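Local coordinates for periplasmic oligopeptide-binding protein (PDB 3ZS6) that binds oligopeptides in the periplasm and probably delivers them to an ABC transporter for import, at residues 257-262 against 309-314; 264-267 against 272-275; 406-409 against 415-418; 418-423 against 466-471; 433-438 against 460-465. All coordinates share one frame; numbering follows the deposited sequence. Where two conformers were deposited one is given.

Contact 1 (257-262 against 309-314)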
# COMPACT_ATOMS: atom_id res chain seq x y z
N LEU A 257 9.89 -6.71 -10.42
CA LEU A 257 8.53 -6.20 -10.37
C LEU A 257 7.98 -6.36 -8.95
O LEU A 257 8.44 -7.22 -8.20
CB LEU A 257 7.64 -6.94 -11.37
CG LEU A 257 7.94 -6.78 -12.86
CD1 LEU A 257 7.23 -7.87 -13.66
CD2 LEU A 257 7.56 -5.40 -13.36
N GLN A 258 7.01 -5.54 -8.60
CA GLN A 258 6.39 -5.62 -7.28
C GLN A 258 4.96 -6.13 -7.38
O GLN A 258 4.38 -6.12 -8.46
CB GLN A 258 6.43 -4.26 -6.59
CG GLN A 258 7.71 -4.02 -5.81
CD GLN A 258 7.99 -2.55 -5.56
OE1 GLN A 258 7.34 -1.68 -6.15
NE2 GLN A 258 8.95 -2.26 -4.69
N LEU A 259 4.41 -6.59 -6.25
CA LEU A 259 2.99 -6.93 -6.18
C LEU A 259 2.23 -5.63 -5.94
O LEU A 259 1.76 -5.36 -4.83
CB LEU A 259 2.70 -7.95 -5.07
CG LEU A 259 3.15 -9.39 -5.31
CD1 LEU A 259 2.91 -10.27 -4.07
CD2 LEU A 259 2.46 -9.99 -6.54
N ALA A 260 2.14 -4.81 -6.98
CA ALA A 260 1.61 -3.47 -6.83
C ALA A 260 1.11 -2.98 -8.19
O ALA A 260 1.72 -3.27 -9.22
CB ALA A 260 2.70 -2.53 -6.27
N THR A 261 0.00 -2.24 -8.18
CA THR A 261 -0.65 -1.82 -9.42
C THR A 261 -0.80 -0.30 -9.48
O THR A 261 -1.27 0.33 -8.52
CB THR A 261 -2.05 -2.47 -9.56
OG1 THR A 261 -1.92 -3.90 -9.48
CG2 THR A 261 -2.72 -2.10 -10.88
N TYR A 262 -0.41 0.28 -10.61
CA TYR A 262 -0.52 1.71 -10.86
C TYR A 262 -1.82 1.90 -11.65
O TYR A 262 -2.05 1.23 -12.66
CB TYR A 262 0.69 2.16 -11.69
CG TYR A 262 0.87 3.66 -11.89
CD1 TYR A 262 -0.01 4.40 -12.66
CD2 TYR A 262 1.98 4.31 -11.36
CE1 TYR A 262 0.18 5.77 -12.87
CE2 TYR A 262 2.18 5.67 -11.57
CZ TYR A 262 1.28 6.39 -12.33
OH TYR A 262 1.48 7.75 -12.54
N LYS A 309 0.04 -10.21 -12.24
CA LYS A 309 0.34 -11.61 -12.52
C LYS A 309 1.24 -12.13 -11.40
O LYS A 309 2.22 -11.47 -11.03
CB LYS A 309 1.02 -11.76 -13.88
CG LYS A 309 1.40 -13.20 -14.22
CD LYS A 309 2.24 -13.28 -15.49
CE LYS A 309 1.45 -12.84 -16.71
NZ LYS A 309 2.22 -13.08 -17.97
N GLY A 310 0.91 -13.29 -10.85
CA GLY A 310 1.74 -13.88 -9.81
C GLY A 310 1.17 -13.82 -8.40
O GLY A 310 1.62 -14.55 -7.52
N VAL A 311 0.19 -12.95 -8.17
CA VAL A 311 -0.40 -12.86 -6.84
C VAL A 311 -1.21 -14.12 -6.51
O VAL A 311 -1.97 -14.61 -7.34
CB VAL A 311 -1.30 -11.61 -6.70
CG1 VAL A 311 -2.60 -11.79 -7.51
CG2 VAL A 311 -1.60 -11.34 -5.24
N LYS A 312 -1.02 -14.65 -5.31
CA LYS A 312 -1.74 -15.84 -4.87
C LYS A 312 -3.25 -15.59 -4.74
O LYS A 312 -3.69 -14.49 -4.44
CB LYS A 312 -1.19 -16.33 -3.54
CG LYS A 312 0.26 -16.77 -3.57
CD LYS A 312 0.75 -17.08 -2.17
CE LYS A 312 2.26 -17.27 -2.13
NZ LYS A 312 2.71 -18.50 -2.85
N GLY A 313 -4.05 -16.63 -4.95
CA GLY A 313 -5.48 -16.53 -4.75
C GLY A 313 -6.34 -16.30 -5.99
O GLY A 313 -7.56 -16.44 -5.93
N VAL A 314 -5.73 -15.92 -7.11
CA VAL A 314 -6.46 -15.92 -8.38
C VAL A 314 -5.72 -16.75 -9.42
O VAL A 314 -4.52 -16.98 -9.29
CB VAL A 314 -6.70 -14.50 -8.94
CG1 VAL A 314 -7.70 -13.76 -8.07
CG2 VAL A 314 -5.38 -13.73 -9.07

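Contact 2 (264-267 against 272-275)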
# COMPACT_ATOMS: atom_id res chain seq x y z
N TYR A 264 -5.55 4.70 -12.39
CA TYR A 264 -6.25 5.96 -12.23
C TYR A 264 -7.58 5.75 -11.52
O TYR A 264 -8.44 4.97 -11.95
CB TYR A 264 -6.45 6.67 -13.57
CG TYR A 264 -5.24 7.47 -14.04
CD1 TYR A 264 -4.18 7.73 -13.20
CD2 TYR A 264 -5.18 7.96 -15.33
CE1 TYR A 264 -3.08 8.47 -13.64
CE2 TYR A 264 -4.10 8.70 -15.78
CZ TYR A 264 -3.04 8.95 -14.93
OH TYR A 264 -1.96 9.69 -15.39
N TYR A 265 -7.72 6.45 -10.41
CA TYR A 265 -8.96 6.54 -9.67
C TYR A 265 -9.96 7.26 -10.55
O TYR A 265 -9.61 8.18 -11.28
CB TYR A 265 -8.64 7.34 -8.41
CG TYR A 265 -9.75 8.02 -7.65
CD1 TYR A 265 -10.43 9.12 -8.18
CD2 TYR A 265 -10.04 7.63 -6.35
CE1 TYR A 265 -11.40 9.77 -7.44
CE2 TYR A 265 -11.01 8.27 -5.61
CZ TYR A 265 -11.68 9.34 -6.16
OH TYR A 265 -12.64 9.98 -5.41
N LEU A 266 -11.21 6.79 -10.50
CA LEU A 266 -12.33 7.48 -11.14
C LEU A 266 -13.43 7.67 -10.10
O LEU A 266 -13.81 6.73 -9.41
CB LEU A 266 -12.90 6.66 -12.31
CG LEU A 266 -12.01 6.32 -13.50
CD1 LEU A 266 -12.80 5.47 -14.50
CD2 LEU A 266 -11.46 7.58 -14.19
N LYS A 267 -13.93 8.90 -9.99
CA LYS A 267 -15.00 9.20 -9.05
C LYS A 267 -16.29 8.58 -9.55
O LYS A 267 -16.92 9.12 -10.46
CB LYS A 267 -15.17 10.71 -8.92
CG LYS A 267 -16.25 11.16 -7.95
CD LYS A 267 -16.42 12.66 -8.02
CE LYS A 267 -17.59 13.16 -7.20
NZ LYS A 267 -17.81 14.61 -7.42
N ALA A 272 -20.87 11.92 -15.00
CA ALA A 272 -20.50 11.21 -16.23
C ALA A 272 -19.78 9.89 -15.92
O ALA A 272 -20.05 8.86 -16.55
CB ALA A 272 -19.63 12.10 -17.11
N LEU A 273 -18.87 9.92 -14.95
CA LEU A 273 -18.08 8.74 -14.62
C LEU A 273 -18.91 7.65 -13.94
O LEU A 273 -18.48 6.50 -13.85
CB LEU A 273 -16.85 9.11 -13.78
CG LEU A 273 -15.86 10.07 -14.43
CD1 LEU A 273 -14.78 10.51 -13.44
CD2 LEU A 273 -15.22 9.48 -15.70
N LYS A 274 -20.10 8.01 -13.48
CA LYS A 274 -21.01 7.02 -12.92
C LYS A 274 -21.49 6.05 -14.00
O LYS A 274 -22.00 4.97 -13.69
CB LYS A 274 -22.22 7.70 -12.26
CG LYS A 274 -23.18 8.36 -13.25
CD LYS A 274 -24.42 8.87 -12.52
CE LYS A 274 -25.47 9.40 -13.50
NZ LYS A 274 -26.74 9.74 -12.80
N ASP A 275 -21.33 6.42 -15.26
CA ASP A 275 -21.75 5.56 -16.36
C ASP A 275 -20.60 4.65 -16.80
O ASP A 275 -19.58 5.12 -17.30
CB ASP A 275 -22.27 6.39 -17.55
CG ASP A 275 -22.88 5.53 -18.66
OD1 ASP A 275 -22.42 4.39 -18.87
OD2 ASP A 275 -23.83 6.01 -19.32

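Contact 3 (406-409 against 415-418)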
# COMPACT_ATOMS: atom_id res chain seq x y z
N TRP A 406 -1.74 0.81 -5.63
CA TRP A 406 -1.88 -0.01 -4.42
C TRP A 406 -0.78 -1.05 -4.36
O TRP A 406 -0.54 -1.77 -5.34
CB TRP A 406 -3.25 -0.69 -4.43
CG TRP A 406 -3.60 -1.49 -3.21
CD1 TRP A 406 -3.55 -2.85 -3.07
CD2 TRP A 406 -4.07 -0.98 -1.96
NE1 TRP A 406 -3.96 -3.22 -1.81
CE2 TRP A 406 -4.29 -2.09 -1.11
CE3 TRP A 406 -4.33 0.31 -1.47
CZ2 TRP A 406 -4.75 -1.95 0.20
CZ3 TRP A 406 -4.80 0.44 -0.16
CH2 TRP A 406 -5.00 -0.68 0.65
N PHE A 407 -0.10 -1.12 -3.22
CA PHE A 407 0.88 -2.17 -2.91
C PHE A 407 0.19 -3.22 -2.06
O PHE A 407 -0.50 -2.90 -1.09
CB PHE A 407 2.05 -1.59 -2.09
CG PHE A 407 3.23 -1.18 -2.92
CD1 PHE A 407 3.23 0.03 -3.59
CD2 PHE A 407 4.34 -2.01 -3.03
CE1 PHE A 407 4.32 0.40 -4.36
CE2 PHE A 407 5.43 -1.64 -3.79
CZ PHE A 407 5.42 -0.43 -4.46
N ALA A 408 0.36 -4.49 -2.43
CA ALA A 408 -0.23 -5.57 -1.64
C ALA A 408 0.23 -5.48 -0.18
O ALA A 408 1.40 -5.21 0.08
CB ALA A 408 0.18 -6.91 -2.23
N ASP A 409 -0.69 -5.70 0.76
CA ASP A 409 -0.36 -5.72 2.19
C ASP A 409 0.07 -7.12 2.61
O ASP A 409 0.62 -7.31 3.70
CB ASP A 409 -1.56 -5.28 3.05
CG ASP A 409 -1.86 -3.79 2.94
OD1 ASP A 409 -0.93 -3.01 2.63
OD2 ASP A 409 -3.02 -3.40 3.15
N THR A 415 -6.12 -8.60 -0.77
CA THR A 415 -5.63 -7.25 -0.52
C THR A 415 -6.10 -6.27 -1.60
O THR A 415 -6.35 -5.09 -1.33
CB THR A 415 -4.10 -7.18 -0.36
OG1 THR A 415 -3.70 -5.84 -0.06
CG2 THR A 415 -3.39 -7.65 -1.63
N PHE A 416 -6.26 -6.77 -2.83
CA PHE A 416 -6.69 -5.91 -3.92
C PHE A 416 -8.21 -5.72 -3.91
O PHE A 416 -8.73 -4.67 -4.33
CB PHE A 416 -6.18 -6.45 -5.27
CG PHE A 416 -4.69 -6.30 -5.44
CD1 PHE A 416 -4.14 -5.06 -5.78
CD2 PHE A 416 -3.84 -7.37 -5.24
CE1 PHE A 416 -2.77 -4.91 -5.93
CE2 PHE A 416 -2.47 -7.22 -5.38
CZ PHE A 416 -1.93 -6.00 -5.72
N PHE A 417 -8.93 -6.72 -3.40
CA PHE A 417 -10.37 -6.57 -3.22
C PHE A 417 -10.72 -5.45 -2.22
O PHE A 417 -11.84 -4.93 -2.26
CB PHE A 417 -11.03 -7.91 -2.82
CG PHE A 417 -11.31 -8.83 -4.00
CD1 PHE A 417 -12.31 -8.52 -4.92
CD2 PHE A 417 -10.60 -10.01 -4.17
CE1 PHE A 417 -12.58 -9.37 -6.00
CE2 PHE A 417 -10.85 -10.87 -5.24
CZ PHE A 417 -11.84 -10.54 -6.17
N ASP A 418 -9.78 -5.07 -1.36
CA ASP A 418 -10.01 -3.93 -0.46
C ASP A 418 -10.27 -2.63 -1.23
O ASP A 418 -10.78 -1.66 -0.67
CB ASP A 418 -8.82 -3.73 0.49
CG ASP A 418 -8.83 -4.70 1.66
OD1 ASP A 418 -9.93 -5.18 2.02
OD2 ASP A 418 -7.75 -4.98 2.22
O HOH W 1 -4.94 -5.11 2.20

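Contact 4 (418-423 against 466-471)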
# COMPACT_ATOMS: atom_id res chain seq x y z
N ASP A 418 -9.78 -5.07 -1.36
CA ASP A 418 -10.01 -3.93 -0.46
C ASP A 418 -10.27 -2.63 -1.23
O ASP A 418 -10.78 -1.66 -0.67
CB ASP A 418 -8.82 -3.73 0.49
CG ASP A 418 -8.83 -4.70 1.66
OD1 ASP A 418 -9.93 -5.18 2.02
OD2 ASP A 418 -7.75 -4.98 2.22
N LEU A 419 -9.94 -2.62 -2.52
CA LEU A 419 -10.16 -1.42 -3.35
C LEU A 419 -11.56 -1.33 -3.93
O LEU A 419 -11.98 -0.25 -4.37
CB LEU A 419 -9.17 -1.40 -4.51
CG LEU A 419 -7.69 -1.36 -4.14
CD1 LEU A 419 -6.83 -1.44 -5.41
CD2 LEU A 419 -7.36 -0.11 -3.32
N ILE A 420 -12.29 -2.44 -3.95
CA ILE A 420 -13.56 -2.48 -4.68
C ILE A 420 -14.74 -3.08 -3.90
O ILE A 420 -15.87 -3.02 -4.38
CB ILE A 420 -13.41 -3.24 -6.02
CG1 ILE A 420 -12.70 -4.58 -5.80
CG2 ILE A 420 -12.65 -2.39 -7.03
CD1 ILE A 420 -12.79 -5.53 -6.99
N ARG A 421 -14.48 -3.65 -2.72
CA ARG A 421 -15.56 -4.17 -1.87
C ARG A 421 -16.44 -3.04 -1.37
O ARG A 421 -15.94 -2.00 -0.94
CB ARG A 421 -14.99 -4.93 -0.66
CG ARG A 421 -14.49 -6.33 -0.95
CD ARG A 421 -14.16 -7.09 0.34
NE ARG A 421 -13.22 -6.35 1.19
CZ ARG A 421 -13.57 -5.58 2.21
NH1 ARG A 421 -14.86 -5.44 2.53
NH2 ARG A 421 -12.65 -4.95 2.92
N CYS A 422 -17.76 -3.25 -1.41
CA CYS A 422 -18.72 -2.27 -0.90
C CYS A 422 -18.34 -1.83 0.50
O CYS A 422 -18.16 -2.66 1.39
CB CYS A 422 -20.13 -2.86 -0.85
SG CYS A 422 -20.86 -3.32 -2.43
N GLY A 423 -18.24 -0.53 0.72
CA GLY A 423 -18.03 -0.03 2.06
C GLY A 423 -16.62 -0.14 2.64
O GLY A 423 -16.38 0.31 3.77
N ASP A 466 -16.72 -3.76 -15.14
CA ASP A 466 -17.38 -2.50 -14.81
C ASP A 466 -16.43 -1.30 -14.86
O ASP A 466 -16.86 -0.15 -14.76
CB ASP A 466 -18.05 -2.60 -13.42
CG ASP A 466 -19.33 -3.44 -13.44
OD1 ASP A 466 -19.85 -3.72 -14.55
OD2 ASP A 466 -19.83 -3.81 -12.36
N TYR A 467 -15.13 -1.56 -15.03
CA TYR A 467 -14.12 -0.49 -15.09
C TYR A 467 -14.29 0.58 -14.01
O TYR A 467 -14.34 1.77 -14.31
CB TYR A 467 -14.08 0.13 -16.50
CG TYR A 467 -13.78 -0.93 -17.53
CD1 TYR A 467 -12.48 -1.29 -17.81
CD2 TYR A 467 -14.81 -1.63 -18.16
CE1 TYR A 467 -12.19 -2.28 -18.71
CE2 TYR A 467 -14.53 -2.63 -19.07
CZ TYR A 467 -13.22 -2.95 -19.34
OH TYR A 467 -12.91 -3.93 -20.25
N PRO A 468 -14.39 0.15 -12.75
CA PRO A 468 -14.52 1.08 -11.62
C PRO A 468 -13.32 2.01 -11.49
O PRO A 468 -13.46 3.10 -10.94
CB PRO A 468 -14.63 0.15 -10.40
CG PRO A 468 -14.02 -1.16 -10.85
CD PRO A 468 -14.40 -1.26 -12.31
N MET A 469 -12.16 1.58 -11.98
CA MET A 469 -10.98 2.43 -12.09
C MET A 469 -10.22 2.04 -13.36
O MET A 469 -10.67 1.18 -14.10
CB MET A 469 -10.07 2.30 -10.86
CG MET A 469 -9.65 0.86 -10.53
SD MET A 469 -10.73 0.04 -9.32
CE MET A 469 -10.16 0.80 -7.78
N VAL A 470 -9.07 2.67 -13.61
CA VAL A 470 -8.32 2.40 -14.83
C VAL A 470 -6.90 1.93 -14.55
O VAL A 470 -5.98 2.74 -14.42
CB VAL A 470 -8.24 3.65 -15.73
CG1 VAL A 470 -7.51 3.32 -17.03
CG2 VAL A 470 -9.64 4.22 -16.01
N PRO A 471 -6.72 0.60 -14.47
CA PRO A 471 -5.39 0.03 -14.28
C PRO A 471 -4.49 0.37 -15.46
O PRO A 471 -4.96 0.33 -16.61
CB PRO A 471 -5.65 -1.47 -14.24
CG PRO A 471 -7.07 -1.57 -13.72
CD PRO A 471 -7.78 -0.43 -14.39

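Contact 5 (433-438 against 460-465)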
# COMPACT_ATOMS: atom_id res chain seq x y z
N ASN A 433 -20.59 -3.49 -5.92
CA ASN A 433 -21.28 -4.54 -6.66
C ASN A 433 -21.49 -5.75 -5.77
O ASN A 433 -20.58 -6.58 -5.61
CB ASN A 433 -20.52 -4.92 -7.93
CG ASN A 433 -21.30 -5.89 -8.81
OD1 ASN A 433 -22.05 -6.74 -8.32
ND2 ASN A 433 -21.12 -5.76 -10.12
N PRO A 434 -22.70 -5.86 -5.18
CA PRO A 434 -23.09 -6.91 -4.23
C PRO A 434 -22.80 -8.31 -4.75
O PRO A 434 -22.45 -9.20 -3.96
CB PRO A 434 -24.60 -6.71 -4.07
CG PRO A 434 -24.81 -5.26 -4.39
CD PRO A 434 -23.81 -4.94 -5.47
N LYS A 435 -22.94 -8.53 -6.05
CA LYS A 435 -22.61 -9.83 -6.63
C LYS A 435 -21.12 -10.11 -6.48
O LYS A 435 -20.72 -11.20 -6.04
CB LYS A 435 -23.04 -9.90 -8.09
CG LYS A 435 -22.70 -11.23 -8.76
CD LYS A 435 -23.32 -12.41 -8.01
CE LYS A 435 -23.04 -13.73 -8.72
NZ LYS A 435 -23.64 -14.89 -8.01
N VAL A 436 -20.28 -9.14 -6.84
CA VAL A 436 -18.85 -9.29 -6.61
C VAL A 436 -18.59 -9.64 -5.14
O VAL A 436 -17.89 -10.61 -4.84
CB VAL A 436 -18.05 -8.02 -6.99
CG1 VAL A 436 -16.63 -8.13 -6.47
CG2 VAL A 436 -18.07 -7.81 -8.50
N ASP A 437 -19.17 -8.86 -4.24
CA ASP A 437 -18.97 -9.08 -2.81
C ASP A 437 -19.42 -10.48 -2.38
O ASP A 437 -18.74 -11.15 -1.60
CB ASP A 437 -19.68 -8.00 -1.98
CG ASP A 437 -18.99 -6.64 -2.09
OD1 ASP A 437 -18.17 -6.44 -3.01
OD2 ASP A 437 -19.29 -5.76 -1.25
N SER A 438 -20.56 -10.94 -2.90
CA SER A 438 -21.08 -12.24 -2.48
C SER A 438 -20.21 -13.36 -3.03
O SER A 438 -20.01 -14.37 -2.37
CB SER A 438 -22.55 -12.42 -2.89
OG SER A 438 -22.67 -13.02 -4.17
N HIS A 460 -13.16 -11.02 -9.57
CA HIS A 460 -12.28 -9.96 -10.07
C HIS A 460 -12.68 -9.56 -11.49
O HIS A 460 -12.89 -8.37 -11.77
CB HIS A 460 -10.80 -10.36 -10.01
CG HIS A 460 -9.86 -9.31 -10.53
ND1 HIS A 460 -8.95 -9.55 -11.54
CD2 HIS A 460 -9.71 -8.00 -10.19
CE1 HIS A 460 -8.28 -8.44 -11.80
NE2 HIS A 460 -8.72 -7.49 -10.99
N ASP A 461 -12.78 -10.54 -12.39
CA ASP A 461 -13.22 -10.30 -13.76
C ASP A 461 -14.54 -9.54 -13.80
O ASP A 461 -14.71 -8.60 -14.59
CB ASP A 461 -13.41 -11.62 -14.53
CG ASP A 461 -12.11 -12.37 -14.77
OD1 ASP A 461 -11.02 -11.79 -14.57
OD2 ASP A 461 -12.19 -13.54 -15.19
N LEU A 462 -15.49 -9.96 -12.98
CA LEU A 462 -16.81 -9.33 -12.96
C LEU A 462 -16.68 -7.84 -12.63
O LEU A 462 -17.26 -6.99 -13.30
CB LEU A 462 -17.72 -10.01 -11.94
CG LEU A 462 -19.18 -9.53 -11.94
CD1 LEU A 462 -19.78 -9.68 -13.34
CD2 LEU A 462 -20.02 -10.27 -10.90
N ALA A 463 -15.91 -7.54 -11.58
CA ALA A 463 -15.67 -6.15 -11.20
C ALA A 463 -14.98 -5.34 -12.30
O ALA A 463 -15.36 -4.21 -12.57
CB ALA A 463 -14.86 -6.09 -9.92
N MET A 464 -13.94 -5.91 -12.93
CA MET A 464 -13.16 -5.15 -13.91
C MET A 464 -13.96 -4.87 -15.19
O MET A 464 -13.69 -3.89 -15.89
CB MET A 464 -11.84 -5.84 -14.24
CG MET A 464 -10.84 -5.90 -13.08
SD MET A 464 -10.38 -4.29 -12.40
CE MET A 464 -11.54 -4.16 -11.04
N ASN A 465 -14.94 -5.72 -15.49
CA ASN A 465 -15.83 -5.46 -16.62
C ASN A 465 -16.67 -4.21 -16.39
O ASN A 465 -17.25 -3.66 -17.33
CB ASN A 465 -16.72 -6.68 -16.90
CG ASN A 465 -15.98 -7.77 -17.66
OD1 ASN A 465 -15.33 -7.51 -18.68
ND2 ASN A 465 -16.07 -8.99 -17.16

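Contact 1 (257-262 against 309-314)
Leu259 reaches across to Val311 with a single methyl, and nearly all of the contact hangs on that reach. Its CD2 lies 4.1 Å from Val311 CB, and is as close to the backbone of that residue, 4.1 Å from Val311 CA. CG of Leu259 stands anti to its own carbonyl carbon (chi1 -73°); chi2 then sends CD1 straight on and turns CD2, the other branch, to Val311, across backbones whose Leu259 CA and Val311 CA are 6.9 Å apart. Leu259 sits at a bend: it is the centre of an inverse gamma turn, with a weak bond of 3.0 Å from Ala260 N to Gln258 O, at the corner between strands 253-258 and 260-266.

The packed side ends at Val311. Toward solvent the contact thins out to Leu259 CD2 and Gly310 C, 4.4 Å apart, and the exposed Lys309 turns its side chain the other way. Beyond Val311 the loop folds into a type II beta turn to Val314, with Gly313 at the third position; Lys312 N in that turn is hydrogen-bonded to Asn411 OD1, and Asn411 also packs against Leu259.

Van der Waals contact alone joins segments 257-262 and 309-314, so the approach is probably fixed by the backbone bonds of Leu259 to Ala408 and Tyr493 and by that of Lys312 N to Asn411.

Contact 2 (264-267 against 272-275)
Leu273 packs back against Leu266 and Lys267 where the chain leaves strand 260-266 and winds, through a type I beta turn, into helix 276-285. This is a tight strand-to-helix connection, with only four residues between the two segments, and Lys267 CA and Leu273 CA come within 6.4 Å.

The apolar part is small. CD1 of Leu273 meets CB of Leu266 at 4.4 Å, and both residues direct CB toward the opposite segment. Leu273 CG stands anti to the carbonyl carbon (chi1 -61°), a setting that goes with CD1 lying near both Leu266 CB and the backbone of Lys267. Beyond this pair, Leu273 touches Phe351 of strand 350-356 and Leu266 touches Ile401 of the adjacent strand 401-407.

Polar bonds act within the connection and around it, not between the two segments. The turn is closed by Asp275 N donating to Ala272 O at 3.0 Å. Asp270 OD1 receives both Ala272 N and Leu273 N, fixing the entry to the turn, while Leu273 O is held by Arg279 NH1 from the following helix. Asp275 occupies the N-cap position of that helix, where its carboxylate caps a backbone N of the first turn and also pairs with Arg277.

The remaining contact is between side chain and backbone. Leu273 CD1 lies 3.9 Å from Lys267 N, and the tightest approach of all brings Leu273 CB to 3.3 Å from the carbonyl oxygen Lys267 O.

Contact 3 (406-409 against 415-418)
Thr415 OG1 is the hub at which the strand end 406-409 meets the short helix 414-417. It accepts two hydrogen bonds across the contact, one from Trp406 NE1 at 3.2 Å, lying in the plane of the indole, and one from Asp409 N at 3.1 Å that is almost straight (170°). The hydroxyl's own proton goes to a bound water, 2.7 Å from Thr415 OG1. OG1 stands anti to the backbone N of Thr415 (chi1 -178°), which turns the hydroxyl to the two donors and leaves CG2 to pack on Ala408 CB.

Next to this hub, Trp406 presents the edge of its five-membered ring to the face of Phe416, an offset edge-to-face pair with ring centroids 5.3 Å apart and planes at 66°. Ala408 CB also touches the Phe416 ring, 4.1 Å from Phe416 CE2.

In the second shell the water donates to Asp409 OD2 at 2.7 Å and to Asp418 OD2 at 2.8 Å. Asp409 OD2 also bonds to Tyr101 OH, and the other oxygen of Asp418 is engaged by Arg421. The site faces the bound peptide: Asp409 OD1 and the Phe407 backbone hydrogen-bond to it, and Trp406 packs on its backbone.

Asp409 OD2 and Asp418 OD2 are 5.1 Å apart, so the shared water, Tyr101 and Arg421 would be expected to ease their mutual repulsion. The threonine thus ties the orientation of the peptide-binding residues Trp406 and Asp409 to the helix behind them.

Contact 4 (418-423 against 466-471)
Met469 curls onto Leu419 and Ile420 through its torsions. Chi1 at 54° sets CG between its backbone N and carbonyl carbon, and bends at chi2 (-94°) and chi3 (-77°) fold the rest of the chain round, so that SD and CE both lie against Ile420 CG2 and CE also reaches Leu419. SD lies 3.9 Å from Ile420 CG2, while CE comes to 4.1 Å from Leu419 CB and 4.0 Å from the carbonyl oxygen Leu419 O. On the other segment, Ile420 CG2 is anti to the carbonyl carbon, and the isoleucine and methionine side chains cross at about a right angle.

The same CG2 has a further partner in the ring of Pro468, whose CG lies 4.2 Å away. Proline and methionine sit where helix 449-464 gives way to strand 470-480: Tyr467, with positive phi, is the first residue to leave the helix, and the strand then joins the mixed sheet beside strand 260-266. The contact therefore packs the loop after helix 414-417 against this helix-to-strand connection, with Ile420 CA and Pro468 CA 7.9 Å apart. Leu419 and Met469 both also touch Tyr263 of strand 260-266.

Within the loop there are also covalent and ionic links. Cys422 is tied by a disulfide to Cys432, and Arg421 NH2 makes a salt bridge to Asp418 OD1 at 2.9 Å, in the plane of the guanidinium and nearly along the C-O axis of the carboxylate. The other terminal nitrogen of the same group, Arg421 NH1, pairs with Glu106.

Contact 5 (433-438 against 460-465)
An antiparallel helical hairpin brings Val436 of helix 434-443 against Leu462 and Ala463 of helix 449-464. Segments 434-438 and 460-464 run at 164° to each other with their axes 9.3 Å apart, and Val436 CA and Ala463 CA approach to 6.4 Å.

Val436 CG2 and Leu462 CD2 carry the contact. Val436 CG2 lies against the backbone of the opposite helix, 3.8 Å from Ala463 N and 3.9 Å from Ala463 CB, beside the small side chain of that alanine. Leu462 flanks it, with CD2 4.0 Å from Val436 CG2. The same CD2 meets the aliphatic part of Lys435, 3.6 Å from its CG; the two side chains cross at about a right angle, and the lysine then bends at chi2 (57°) and carries its amine away from the interface. Packing thus passes from the buried valine to a more exposed leucine-lysine edge.

Asn433 starts the first helix as its N-cap: OD1 receives Lys435 N at 3.0 Å and Val436 N at 3.3 Å, both weak bonds, and ND2 reaches Asp466 OD2, which follows the partner segment.

Further partners fit the hairpin into the fold. Val436 CG1 packs on Phe417 of helix 414-417, Asp437 OD2 accepts from Cys422 N in the loop that follows that helix, and His460 and Asp461 turn to the loop after strand 301-302, bonding to Leu306 N and Arg316.

In the fold
Contact 3, with its centre about 7 Å from that of the chain, lies at the peptide site, and the others spread outward from it. Contact 1 is about 9 Å away between centres and is joined to it through the sheet by Leu259 O with Ala408 N and Thr261 N with Trp406 O, both 2.9 Å. Contact 4 shares Asp418 with contact 3, at about 11 Å between centres, and Leu419 packs on Trp406. From contact 4, again between centres, contact 5 is about 9 Å and contact 2 about 10 Å away, the latter linked through Tyr264 N and Val470 O. Contacts 1 and 2, their centres about 24 Å apart, occupy different parts of strand 260-266.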